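Local coordinates for protein type-2 restriction enzyme AgeI (Thalassobius gelatinovorus, PDB 5DWC) that recognizes the double-stranded DNA sequence 5'-ACCGGT-3' as a type II restriction endonuclease and cleaves it after the first A, producing fragments with terminal 5'-phosphates, at residues T128-A133 against E188-V193; M144-G149 against F159-G164; A167-A172 against L197-F202. All coordinates share one frame; numbering follows the deposited sequence.

Interaction 1. Residues T128-A133 against E188-V193; sequences TRMGVA and EGLLSV
The carboxylate of E188 comes loosely up to the peptide carbonyl of G131 at the outer rim of this contact. G131 O sits well off the carboxylate plane and displaced toward OE1, 4.4 Å from E188 OE1; as both are acceptors, this is loose proximity and not a bond. The other oxygen, E188 OE2, looks elsewhere, to R135 in a long, weak ion pair.

The grip itself is apolar. L190 sets the methyl CD1 against both M130 and V132. M130 CG lies 3.6 Å from L190 CD1, the chains meeting at a slant, and M130 O closes in on the same methyl. M130 swings CG away from its own backbone N (chi1 -163°) and stays extended through chi2 before bending at its thioether, so it is the CG methylene, not the sulfur, that meets the leucine. Beside it, V132 CG1 comes within 4.1 Å of L190 CD1, the two branches running antiparallel alongside one another. The same V132 CG1 also stands 4.3 Å from E188 CG, bringing the aliphatic part of the glutamate against the valine.

Each segment turns at a glycine with positive phi. G131 ends helix 124-130 in a Schellman motif, after which V132 serves as N-cap for helix 133-136; G189 ends helix 179-187 in the same manner, and the chain then enters strand 191-196. The contact therefore joins two helix exits. M130 reaches on to M185 of helix 179-187 and V161 of strand 159-168, while L191, just beyond, bonds through its backbone to that strand and packs on helix 268-276.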
loop_
_atom_site.group_PDB
_atom_site.type_symbol
_atom_site.label_atom_id
_atom_site.label_comp_id
_atom_site.label_asym_id
_atom_site.label_seq_id
_atom_site.Cartn_x
_atom_site.Cartn_y
_atom_site.Cartn_z
ATOM N N THR A 128 6.863 -12.805 16.381
ATOM C CA THR A 128 7.303 -13.247 17.702
ATOM C C THR A 128 8.046 -12.127 18.423
ATOM O O THR A 128 7.782 -11.851 19.594
ATOM C CB THR A 128 8.206 -14.492 17.613
ATOM O OG1 THR A 128 7.419 -15.623 17.219
ATOM C CG2 THR A 128 8.854 -14.783 18.957
ATOM N N ARG A 129 8.971 -11.483 17.716
ATOM C CA ARG A 129 9.677 -10.323 18.251
ATOM C C ARG A 129 8.690 -9.218 18.607
ATOM O O ARG A 129 8.898 -8.466 19.561
ATOM C CB ARG A 129 10.711 -9.804 17.249
ATOM C CG ARG A 129 11.906 -10.720 17.062
ATOM C CD ARG A 129 12.908 -10.146 16.069
ATOM N NE ARG A 129 13.483 -8.885 16.533
ATOM C CZ ARG A 129 13.453 -7.750 15.843
ATOM N NH1 ARG A 129 12.878 -7.710 14.649
ATOM N NH2 ARG A 129 14.005 -6.652 16.344
ATOM N N MET A 130 7.617 -9.131 17.828
ATOM C CA MET A 130 6.554 -8.167 18.074
ATOM C C MET A 130 5.773 -8.563 19.324
ATOM O O MET A 130 5.170 -7.719 19.987
ATOM C CB MET A 130 5.625 -8.077 16.860
ATOM C CG MET A 130 4.735 -6.847 16.840
ATOM S SD MET A 130 3.762 -6.706 15.326
ATOM C CE MET A 130 5.049 -6.733 14.081
ATOM N N GLY A 131 5.793 -9.855 19.639
ATOM C CA GLY A 131 5.165 -10.360 20.845
ATOM C C GLY A 131 3.664 -10.527 20.722
ATOM O O GLY A 131 2.956 -10.570 21.728
ATOM N N VAL A 132 3.178 -10.629 19.489
ATOM C CA VAL A 132 1.746 -10.765 19.251
ATOM C C VAL A 132 1.410 -12.009 18.441
ATOM O O VAL A 132 0.235 -12.315 18.235
ATOM C CB VAL A 132 1.174 -9.536 18.522
ATOM C CG1 VAL A 132 1.346 -8.286 19.377
ATOM C CG2 VAL A 132 1.837 -9.366 17.163
ATOM N N ALA A 133 2.439 -12.725 17.989
ATOM C CA ALA A 133 2.255 -13.980 17.262
ATOM C C ALA A 133 1.396 -14.935 18.079
ATOM O O ALA A 133 0.677 -15.775 17.533
ATOM C CB ALA A 133 3.599 -14.613 16.937
ATOM N N GLU A 188 -1.155 -3.256 22.800
ATOM C CA GLU A 188 0.170 -3.546 23.334
ATOM C C GLU A 188 1.103 -2.342 23.214
ATOM O O GLU A 188 2.295 -2.438 23.504
ATOM C CB GLU A 188 0.781 -4.754 22.617
ATOM C CG GLU A 188 0.008 -6.054 22.802
ATOM C CD GLU A 188 0.304 -6.735 24.126
ATOM O OE1 GLU A 188 1.422 -7.271 24.282
ATOM O OE2 GLU A 188 -0.582 -6.739 25.008
ATOM N N GLY A 189 0.555 -1.208 22.786
ATOM C CA GLY A 189 1.335 0.008 22.635
ATOM C C GLY A 189 2.089 0.064 21.319
ATOM O O GLY A 189 3.076 0.789 21.186
ATOM N N LEU A 190 1.620 -0.707 20.344
ATOM C CA LEU A 190 2.243 -0.753 19.027
ATOM C C LEU A 190 1.434 0.048 18.013
ATOM O O LEU A 190 0.206 0.090 18.085
ATOM C CB LEU A 190 2.388 -2.202 18.556
ATOM C CG LEU A 190 3.349 -3.097 19.339
ATOM C CD1 LEU A 190 3.063 -4.558 19.051
ATOM C CD2 LEU A 190 4.792 -2.760 18.999
ATOM N N LEU A 191 2.125 0.690 17.076
ATOM C CA LEU A 191 1.453 1.407 15.999
ATOM C C LEU A 191 0.886 0.424 14.984
ATOM O O LEU A 191 1.573 -0.498 14.549
ATOM C CB LEU A 191 2.409 2.384 15.310
ATOM C CG LEU A 191 2.585 3.757 15.963
ATOM C CD1 LEU A 191 3.596 4.596 15.193
ATOM C CD2 LEU A 191 1.248 4.478 16.056
ATOM N N SER A 192 -0.375 0.620 14.616
ATOM C CA SER A 192 -1.022 -0.237 13.631
ATOM C C SER A 192 -1.528 0.597 12.461
ATOM O O SER A 192 -2.665 1.067 12.466
ATOM C CB SER A 192 -2.171 -1.019 14.265
ATOM O OG SER A 192 -2.652 -2.016 13.382
ATOM N N VAL A 193 -0.676 0.773 11.458
ATOM C CA VAL A 193 -0.978 1.658 10.340
ATOM C C VAL A 193 -1.645 0.921 9.182
ATOM O O VAL A 193 -1.255 -0.193 8.830
ATOM C CB VAL A 193 0.298 2.353 9.828
ATOM C CG1 VAL A 193 -0.041 3.389 8.765
ATOM C CG2 VAL A 193 1.045 3.000 10.984
#

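Interaction 2. Residues M144-G149 against F159-G164; sequences MIEKQG and FGVVGG
I145 and the pair V162-G163 form the tight part of this hairpin. I145 O accepts V162 N at 2.9 Å, nearly straight (173°), and also a weak bond from G163 N; I145 N in turn reaches G163 O at 2.9 Å, approaching from well above the carbonyl plane. The isoleucine holds CG2 against V162 CG2 at 3.8 Å, the side chains crossing at about a right angle, and lays CD1 beside the backbone of G164. Cut back to an alanine, I145 would lose CG1, CG2 and CD1, which would probably take the methyl partner from V162 CG2 and open a gap beside the G163-G164 backbone. I145 is opposed by two residues, V162 and G163, a classic beta bulge set in the antiparallel pairing of strands 143-148 and 159-168 within the mixed sheet of this PDDEXK-clan enzyme. On the sheet face that carries M144, E146 and V161, M144 bends at its thioether and sets CE 3.4 Å from V161 CG2. E146 stretches out between R129 and R114, whose salt bridges take one carboxylate oxygen each.

Toward the turn the bonds lengthen and bend. K147 N bonds to G160 O at 3.0 Å but bent (140°), and G160 N returns a longer bond to K147 O. The F159 ring still packs on the K147-Q148 backbone and makes a cation-pi contact with R114; the solvent side is at Q148.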
loop_
_atom_site.group_PDB
_atom_site.type_symbol
_atom_site.label_atom_id
_atom_site.label_comp_id
_atom_site.label_asym_id
_atom_site.label_seq_id
_atom_site.Cartn_x
_atom_site.Cartn_y
_atom_site.Cartn_z
ATOM N N MET A 144 6.742 -4.410 8.900
ATOM C CA MET A 144 7.140 -4.166 10.284
ATOM C C MET A 144 7.854 -2.824 10.445
ATOM O O MET A 144 8.652 -2.426 9.596
ATOM C CB MET A 144 8.038 -5.306 10.783
ATOM C CG MET A 144 9.213 -4.856 11.632
ATOM S SD MET A 144 10.410 -6.168 11.940
ATOM C CE MET A 144 9.713 -6.910 13.426
ATOM N N ILE A 145 7.559 -2.127 11.538
ATOM C CA ILE A 145 8.210 -0.855 11.833
ATOM C C ILE A 145 9.168 -0.988 13.012
ATOM O O ILE A 145 8.766 -1.373 14.111
ATOM C CB ILE A 145 7.187 0.248 12.146
ATOM C CG1 ILE A 145 6.026 0.203 11.150
ATOM C CG2 ILE A 145 7.861 1.612 12.139
ATOM C CD1 ILE A 145 4.883 1.126 11.510
ATOM N N GLU A 146 10.436 -0.664 12.779
ATOM C CA GLU A 146 11.449 -0.723 13.827
ATOM C C GLU A 146 12.080 0.646 14.061
ATOM O O GLU A 146 11.953 1.547 13.232
ATOM C CB GLU A 146 12.521 -1.757 13.477
ATOM C CG GLU A 146 12.099 -3.191 13.747
ATOM C CD GLU A 146 13.101 -4.203 13.232
ATOM O OE1 GLU A 146 13.624 -4.002 12.116
ATOM O OE2 GLU A 146 13.367 -5.197 13.941
ATOM N N LYS A 147 12.760 0.795 15.193
ATOM C CA LYS A 147 13.313 2.086 15.585
ATOM C C LYS A 147 14.684 1.947 16.239
ATOM O O LYS A 147 14.892 1.076 17.086
ATOM C CB LYS A 147 12.349 2.799 16.538
ATOM C CG LYS A 147 12.914 4.038 17.215
ATOM C CD LYS A 147 13.214 5.140 16.215
ATOM C CE LYS A 147 13.379 6.475 16.919
ATOM N NZ LYS A 147 12.139 6.860 17.651
ATOM N N GLN A 148 15.616 2.804 15.834
ATOM C CA GLN A 148 16.927 2.867 16.468
ATOM C C GLN A 148 16.780 3.245 17.935
ATOM O O GLN A 148 16.243 4.304 18.265
ATOM C CB GLN A 148 17.831 3.869 15.745
ATOM C CG GLN A 148 18.940 4.466 16.606
ATOM C CD GLN A 148 20.040 3.476 16.931
ATOM O OE1 GLN A 148 20.054 2.355 16.424
ATOM N NE2 GLN A 148 20.974 3.890 17.780
ATOM N N GLY A 149 17.247 2.365 18.814
ATOM C CA GLY A 149 17.140 2.585 20.243
ATOM C C GLY A 149 15.922 1.904 20.836
ATOM O O GLY A 149 15.968 0.724 21.182
ATOM N N PHE A 159 17.639 -2.111 17.086
ATOM C CA PHE A 159 16.371 -1.814 16.428
ATOM C C PHE A 159 15.237 -2.626 17.041
ATOM O O PHE A 159 15.155 -3.839 16.845
ATOM C CB PHE A 159 16.455 -2.097 14.928
ATOM C CG PHE A 159 17.280 -1.101 14.162
ATOM C CD1 PHE A 159 18.660 -1.203 14.126
ATOM C CD2 PHE A 159 16.672 -0.071 13.462
ATOM C CE1 PHE A 159 19.420 -0.291 13.417
ATOM C CE2 PHE A 159 17.425 0.844 12.750
ATOM C CZ PHE A 159 18.802 0.734 12.728
ATOM N N GLY A 160 14.364 -1.951 17.781
ATOM C CA GLY A 160 13.248 -2.613 18.428
ATOM C C GLY A 160 11.944 -2.422 17.680
ATOM O O GLY A 160 11.730 -1.399 17.028
ATOM N N VAL A 161 11.069 -3.417 17.776
ATOM C CA VAL A 161 9.771 -3.353 17.123
ATOM C C VAL A 161 8.883 -2.312 17.797
ATOM O O VAL A 161 8.646 -2.377 19.004
ATOM C CB VAL A 161 9.070 -4.717 17.141
ATOM C CG1 VAL A 161 7.836 -4.681 16.264
ATOM C CG2 VAL A 161 10.023 -5.805 16.660
ATOM N N VAL A 162 8.394 -1.354 17.014
ATOM C CA VAL A 162 7.566 -0.276 17.545
ATOM C C VAL A 162 6.179 -0.229 16.908
ATOM O O VAL A 162 5.358 0.617 17.261
ATOM C CB VAL A 162 8.237 1.093 17.349
ATOM C CG1 VAL A 162 9.512 1.177 18.167
ATOM C CG2 VAL A 162 8.527 1.335 15.877
ATOM N N GLY A 163 5.919 -1.135 15.971
ATOM C CA GLY A 163 4.632 -1.172 15.302
ATOM C C GLY A 163 4.638 -1.976 14.017
ATOM O O GLY A 163 5.627 -2.628 13.688
ATOM N N GLY A 164 3.527 -1.928 13.290
ATOM C CA GLY A 164 3.398 -2.668 12.050
ATOM C C GLY A 164 2.448 -2.020 11.065
ATOM O O GLY A 164 1.641 -1.166 11.429
#

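Interaction 3. Residues A167-A172 against L197-F202; sequences AKVSLA and LDVKSF
S170 OG is held at two points: it donates to V199 O, with an unusually short 2.5 Å between S170 OG and V199 O whose exact value is doubtful, and accepts A172 N from two residues on, which makes an ST turn just past the end of strand 159-168. The hydroxyl stands anti to the serine's own backbone N (chi1 -177°), which carries it across to the loop that follows strand 191-196, in the plane of the V199 carbonyl.

Strand-like pairing frays out here. L197 N makes only a weak bond to K168 O, and V199 N a firmer one to V169 O, 3.2 Å long and lying on a lone pair of that oxygen. D198, between them, has positive phi (49°); its own N comes near V169 O but at a poor angle, and bonds instead to T196 OG1. The end of its side chain comes back to L171, OD1 facing CD1, and one water takes L171 N at 2.9 Å and gives to D198 OD1 at 2.7 Å, with a weak third bond to V199 O. OD1 also takes E214 N, and OD2 bonds T244 OG1, so both carboxylate oxygens have partners.

K168 turns its amine away to D142 in a salt bridge, a pairing that recalls the acid and lysine of the PDDEXK motif. On the apolar side W67 and F96, from two helices, pack on V169 and L197. There V169 and V199 run alongside each other in the same sense, with V169 CG1 3.9 Å from V199 CG2.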
loop_
_atom_site.group_PDB
_atom_site.type_symbol
_atom_site.label_atom_id
_atom_site.label_comp_id
_atom_site.label_asym_id
_atom_site.label_seq_id
_atom_site.Cartn_x
_atom_site.Cartn_y
_atom_site.Cartn_z
ATOM N N ALA A 167 -0.557 -3.387 4.699
ATOM C CA ALA A 167 -0.548 -2.853 3.343
ATOM C C ALA A 167 -1.610 -3.518 2.476
ATOM O O ALA A 167 -1.452 -4.665 2.061
ATOM C CB ALA A 167 0.829 -3.024 2.718
ATOM N N LYS A 168 -2.691 -2.792 2.206
ATOM C CA LYS A 168 -3.773 -3.310 1.375
ATOM C C LYS A 168 -3.943 -2.498 0.095
ATOM O O LYS A 168 -4.311 -1.327 0.144
ATOM C CB LYS A 168 -5.083 -3.326 2.162
ATOM C CG LYS A 168 -5.137 -4.386 3.248
ATOM C CD LYS A 168 -5.239 -5.774 2.640
ATOM C CE LYS A 168 -5.030 -6.867 3.679
ATOM N NZ LYS A 168 -3.605 -6.954 4.115
ATOM N N VAL A 169 -3.675 -3.126 -1.048
ATOM C CA VAL A 169 -3.833 -2.472 -2.345
ATOM C C VAL A 169 -5.260 -1.963 -2.518
ATOM O O VAL A 169 -5.482 -0.839 -2.975
ATOM C CB VAL A 169 -3.486 -3.422 -3.510
ATOM C CG1 VAL A 169 -3.925 -2.825 -4.841
ATOM C CG2 VAL A 169 -1.994 -3.732 -3.524
ATOM N N SER A 170 -6.223 -2.795 -2.140
ATOM C CA SER A 170 -7.622 -2.402 -2.172
ATOM C C SER A 170 -8.283 -2.689 -0.831
ATOM O O SER A 170 -8.047 -3.735 -0.225
ATOM C CB SER A 170 -8.363 -3.132 -3.290
ATOM O OG SER A 170 -9.712 -2.700 -3.369
ATOM N N LEU A 171 -9.105 -1.756 -0.366
ATOM C CA LEU A 171 -9.838 -1.936 0.880
ATOM C C LEU A 171 -11.071 -2.807 0.670
ATOM O O LEU A 171 -11.797 -3.107 1.617
ATOM C CB LEU A 171 -10.240 -0.583 1.465
ATOM C CG LEU A 171 -9.064 0.304 1.874
ATOM C CD1 LEU A 171 -9.563 1.584 2.514
ATOM C CD2 LEU A 171 -8.131 -0.447 2.814
ATOM N N ALA A 172 -11.301 -3.210 -0.577
ATOM C CA ALA A 172 -12.365 -4.149 -0.906
ATOM C C ALA A 172 -11.963 -5.551 -0.468
ATOM O O ALA A 172 -12.762 -6.487 -0.506
ATOM C CB ALA A 172 -12.666 -4.117 -2.398
ATOM N N LEU A 197 -3.729 1.735 -1.281
ATOM C CA LEU A 197 -3.800 2.410 -2.564
ATOM C C LEU A 197 -5.252 2.741 -2.867
ATOM O O LEU A 197 -5.545 3.478 -3.809
ATOM C CB LEU A 197 -3.194 1.545 -3.668
ATOM C CG LEU A 197 -1.674 1.392 -3.612
ATOM C CD1 LEU A 197 -1.206 0.276 -4.527
ATOM C CD2 LEU A 197 -1.002 2.705 -3.981
ATOM N N ASP A 198 -6.147 2.186 -2.049
ATOM C CA ASP A 198 -7.587 2.408 -2.155
ATOM C C ASP A 198 -8.081 2.214 -3.583
ATOM O O ASP A 198 -8.756 3.074 -4.146
ATOM C CB ASP A 198 -7.954 3.805 -1.644
ATOM C CG ASP A 198 -9.447 3.976 -1.430
ATOM O OD1 ASP A 198 -10.156 2.955 -1.318
ATOM O OD2 ASP A 198 -9.912 5.133 -1.376
ATOM N N VAL A 199 -7.726 1.076 -4.165
ATOM C CA VAL A 199 -8.089 0.772 -5.540
ATOM C C VAL A 199 -9.506 0.232 -5.642
ATOM O O VAL A 199 -9.833 -0.790 -5.040
ATOM C CB VAL A 199 -7.128 -0.256 -6.158
ATOM C CG1 VAL A 199 -7.602 -0.662 -7.545
ATOM C CG2 VAL A 199 -5.719 0.302 -6.207
ATOM N N LYS A 200 -10.347 0.926 -6.402
ATOM C CA LYS A 200 -11.677 0.420 -6.704
ATOM C C LYS A 200 -12.303 1.121 -7.899
ATOM O O LYS A 200 -12.725 2.273 -7.809
ATOM C CB LYS A 200 -12.600 0.555 -5.494
ATOM C CG LYS A 200 -13.882 -0.239 -5.649
ATOM C CD LYS A 200 -13.571 -1.671 -6.051
ATOM C CE LYS A 200 -14.840 -2.466 -6.288
ATOM N NZ LYS A 200 -14.544 -3.876 -6.653
ATOM N N SER A 201 -12.352 0.412 -9.020
ATOM C CA SER A 201 -13.072 0.873 -10.198
ATOM C C SER A 201 -14.054 -0.209 -10.621
ATOM O O SER A 201 -13.861 -1.382 -10.312
ATOM C CB SER A 201 -12.112 1.207 -11.340
ATOM O OG SER A 201 -11.428 0.050 -11.788
ATOM N N PHE A 202 -15.115 0.186 -11.313
ATOM C CA PHE A 202 -16.089 -0.777 -11.800
ATOM C C PHE A 202 -16.035 -0.853 -13.318
ATOM O O PHE A 202 -16.056 0.171 -13.998
ATOM C CB PHE A 202 -17.496 -0.418 -11.318
ATOM C CG PHE A 202 -17.672 -0.548 -9.833
ATOM C CD1 PHE A 202 -17.900 -1.788 -9.256
ATOM C CD2 PHE A 202 -17.602 0.565 -9.012
ATOM C CE1 PHE A 202 -18.057 -1.914 -7.890
ATOM C CE2 PHE A 202 -17.758 0.446 -7.644
ATOM C CZ PHE A 202 -17.984 -0.794 -7.081
HETATM O O HOH W 1 -10.128 0.335 -2.015
#

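How the interactions relate
Interactions 1 and 2 form one neighbourhood, their centres about 10 Å apart. R129, beside the contacting M130, ties the first to the second through E146, with R129 NH1 2.7 Å from E146 OE2, while L191 O and G164 N, equally close, probably bond strand 191-196 to strand 159-168. Those neighbouring strands run on to interaction 3, whose centre is about 24 Å from that of interaction 1 and 27 Å from that of interaction 2. Interaction 3 is also nearer the chain centre, about 9 Å from it against about 19 Å for the others. Its K168 is consistent with a PDDEXK-type site lying toward that end of the sheet.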